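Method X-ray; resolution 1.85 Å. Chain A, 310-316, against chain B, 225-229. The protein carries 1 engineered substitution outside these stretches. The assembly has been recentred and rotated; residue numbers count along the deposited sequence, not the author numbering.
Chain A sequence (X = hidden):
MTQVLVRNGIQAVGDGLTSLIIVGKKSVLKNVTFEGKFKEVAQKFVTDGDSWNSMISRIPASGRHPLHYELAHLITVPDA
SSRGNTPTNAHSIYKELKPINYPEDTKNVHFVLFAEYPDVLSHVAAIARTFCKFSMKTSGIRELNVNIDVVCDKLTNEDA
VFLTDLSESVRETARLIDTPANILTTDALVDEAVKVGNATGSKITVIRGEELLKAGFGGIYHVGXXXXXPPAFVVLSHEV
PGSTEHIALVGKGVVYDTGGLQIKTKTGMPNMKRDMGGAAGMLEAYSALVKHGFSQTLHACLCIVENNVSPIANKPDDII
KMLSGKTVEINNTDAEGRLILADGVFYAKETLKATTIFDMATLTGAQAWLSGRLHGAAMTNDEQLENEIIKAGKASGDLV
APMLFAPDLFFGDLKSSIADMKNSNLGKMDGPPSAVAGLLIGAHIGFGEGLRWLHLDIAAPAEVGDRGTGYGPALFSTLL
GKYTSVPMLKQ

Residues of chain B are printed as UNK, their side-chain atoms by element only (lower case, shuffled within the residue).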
# COMPACT_ATOMS: atom_id res chain seq x y z
N SER A 310 -21.99 12.42 0.94
CA SER A 310 -22.37 13.65 1.65
C SER A 310 -22.62 13.31 3.11
O SER A 310 -22.64 12.13 3.47
CB SER A 310 -23.63 14.27 1.03
OG SER A 310 -24.81 13.62 1.50
N PRO A 311 -22.85 14.34 3.95
CA PRO A 311 -23.15 14.06 5.36
C PRO A 311 -24.42 13.24 5.61
O PRO A 311 -24.57 12.70 6.70
CB PRO A 311 -23.31 15.46 5.97
CG PRO A 311 -22.48 16.36 5.04
CD PRO A 311 -22.78 15.79 3.68
N ILE A 312 -25.32 13.15 4.63
CA ILE A 312 -26.49 12.30 4.79
C ILE A 312 -26.34 10.90 4.21
O ILE A 312 -27.26 10.09 4.33
CB ILE A 312 -27.79 12.99 4.33
CG1 ILE A 312 -27.79 13.21 2.80
CG2 ILE A 312 -28.05 14.26 5.17
CD1 ILE A 312 -29.21 13.39 2.22
N ALA A 313 -25.18 10.60 3.61
CA ALA A 313 -24.99 9.27 2.98
C ALA A 313 -24.93 8.15 4.04
O ALA A 313 -24.61 8.41 5.22
CB ALA A 313 -23.71 9.24 2.11
N ASN A 314 -25.20 6.92 3.61
CA ASN A 314 -24.84 5.71 4.37
C ASN A 314 -23.40 5.79 4.90
O ASN A 314 -22.51 6.30 4.19
CB ASN A 314 -24.90 4.47 3.47
CG ASN A 314 -26.33 4.00 3.16
OD1 ASN A 314 -27.28 4.29 3.89
ND2 ASN A 314 -26.46 3.24 2.05
N LYS A 315 -23.19 5.30 6.12
CA LYS A 315 -21.90 5.24 6.81
C LYS A 315 -21.77 3.79 7.32
O LYS A 315 -22.76 3.23 7.77
CB LYS A 315 -21.95 6.08 8.10
CG LYS A 315 -22.24 7.54 8.00
CD LYS A 315 -22.27 8.19 9.36
CE LYS A 315 -23.68 8.39 9.86
NZ LYS A 315 -24.20 9.73 9.54
N PRO A 316 -20.59 3.18 7.28
CA PRO A 316 -20.54 1.82 7.84
C PRO A 316 -20.81 1.83 9.34
O PRO A 316 -20.28 2.70 10.05
CB PRO A 316 -19.10 1.36 7.57
CG PRO A 316 -18.32 2.66 7.31
CD PRO A 316 -19.30 3.62 6.71
N UNK B 225 -19.44 21.03 11.95
CA UNK B 225 -20.25 21.86 11.02
C UNK B 225 -20.67 21.10 9.75
O UNK B 225 -21.65 21.47 9.11
n UNK B 225 -15.28 25.30 8.88
c UNK B 225 -17.44 24.28 9.63
c UNK B 225 -19.52 23.15 10.61
c UNK B 225 -15.97 24.03 9.25
c UNK B 225 -18.17 22.94 9.87
N UNK B 226 -19.93 20.05 9.39
CA UNK B 226 -20.29 19.26 8.21
C UNK B 226 -21.04 17.97 8.61
O UNK B 226 -21.19 17.05 7.81
c UNK B 226 -19.04 18.94 7.38
N UNK B 227 -21.55 17.91 9.83
CA UNK B 227 -22.43 16.77 10.22
C UNK B 227 -23.84 16.95 9.67
O UNK B 227 -24.26 18.08 9.34
N UNK B 228 -24.60 15.84 9.57
CA UNK B 228 -25.98 15.92 9.12
C UNK B 228 -26.91 16.58 10.14
O UNK B 228 -27.98 17.06 9.78
c UNK B 228 -25.52 13.69 9.85
c UNK B 228 -24.20 14.46 9.88
c UNK B 228 -26.36 14.44 8.90
N UNK B 229 -26.50 16.59 11.41
CA UNK B 229 -27.22 17.29 12.48
C UNK B 229 -26.15 18.10 13.22
O UNK B 229 -24.96 17.78 13.13
c UNK B 229 -27.93 16.31 13.45
c UNK B 229 -29.06 15.50 12.71
o UNK B 229 -26.96 15.38 13.96

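Position 225 of chain B carries five side-chain atoms. Four carbons follow one another without a branch, and a nitrogen closes the chain. The chain is extended beyond its first torsion, and the whole side chain stays out of reach of the chain A stretch. Four carbons ending in an amine make this Lys225(B). Its NZ is hydrogen-bonded elsewhere in the structure.

Position 226 has one side-chain carbon and nothing beyond it. The CA-to-CB bond points sideways, and CB of position 226 comes no nearer to the chain A stretch than 4.9 Å, at Pro311(A) CG. A lone CB identifies Ala226(B). Its backbone does the touching: Ala226(B) O lies 3.1 Å from Pro311(A) CG. A ring carbon is no conventional donor, so this is a close packing contact. The contact buries the oxygen, which has no polar partner anywhere in the model.

Position 227 has no side-chain atoms, so it is Gly227(B). Its backbone lies beside Pro311(A), with Gly227(B) C 4.0 Å from Pro311(A) CB. A CB built here would point away from the chain A stretch. An ideal CB on Gly227(B) would lie 3.1 Å from the backbone O of position 229 in the same chain, which would crowd it.

Position 228 has three side-chain carbons. They close a ring onto the backbone nitrogen, about 1.5 Å from the nearest of them. This ring touches three residues of chain A: Pro311(A), Ile312(A) and Lys315(A). A five-membered ring that includes the backbone N means Pro228(B). Its CB sits 3.3 Å from Pro311(A) O and 4.1 Å from Ile312(A) CG2. Pro228(B) CD lies 4.1 Å from Pro311(A) CB, and Pro228(B) CG lies 4.2 Å from Lys315(A) NZ.

Position 229 has a first carbon that branches to one oxygen and one carbon. It makes no contact with the chain A stretch. A hydroxyl and a methyl on the same carbon give Thr229(B). Its OG1 is hydrogen-bonded elsewhere in the structure.

The contact works by packing; no hydrogen bond crosses between the stretches. Pro311(A) and Pro228(B) form its centre, with CA atoms 5.1 Å apart and both CA-to-CB bonds pointing toward the other stretch. On chain A, a type I turn from Ser310(A) to Ala313(A) carries Pro311(A) and Ile312(A) at its two middle positions. Ala313(A) N donates to Ser310(A) O at 3.0 Å, and Ile312(A) N donates to Ser310(A) OG at 3.2 Å. The area buried is small, 186 Å² over both sides.

Chain B, residues 225-229: KAGPT
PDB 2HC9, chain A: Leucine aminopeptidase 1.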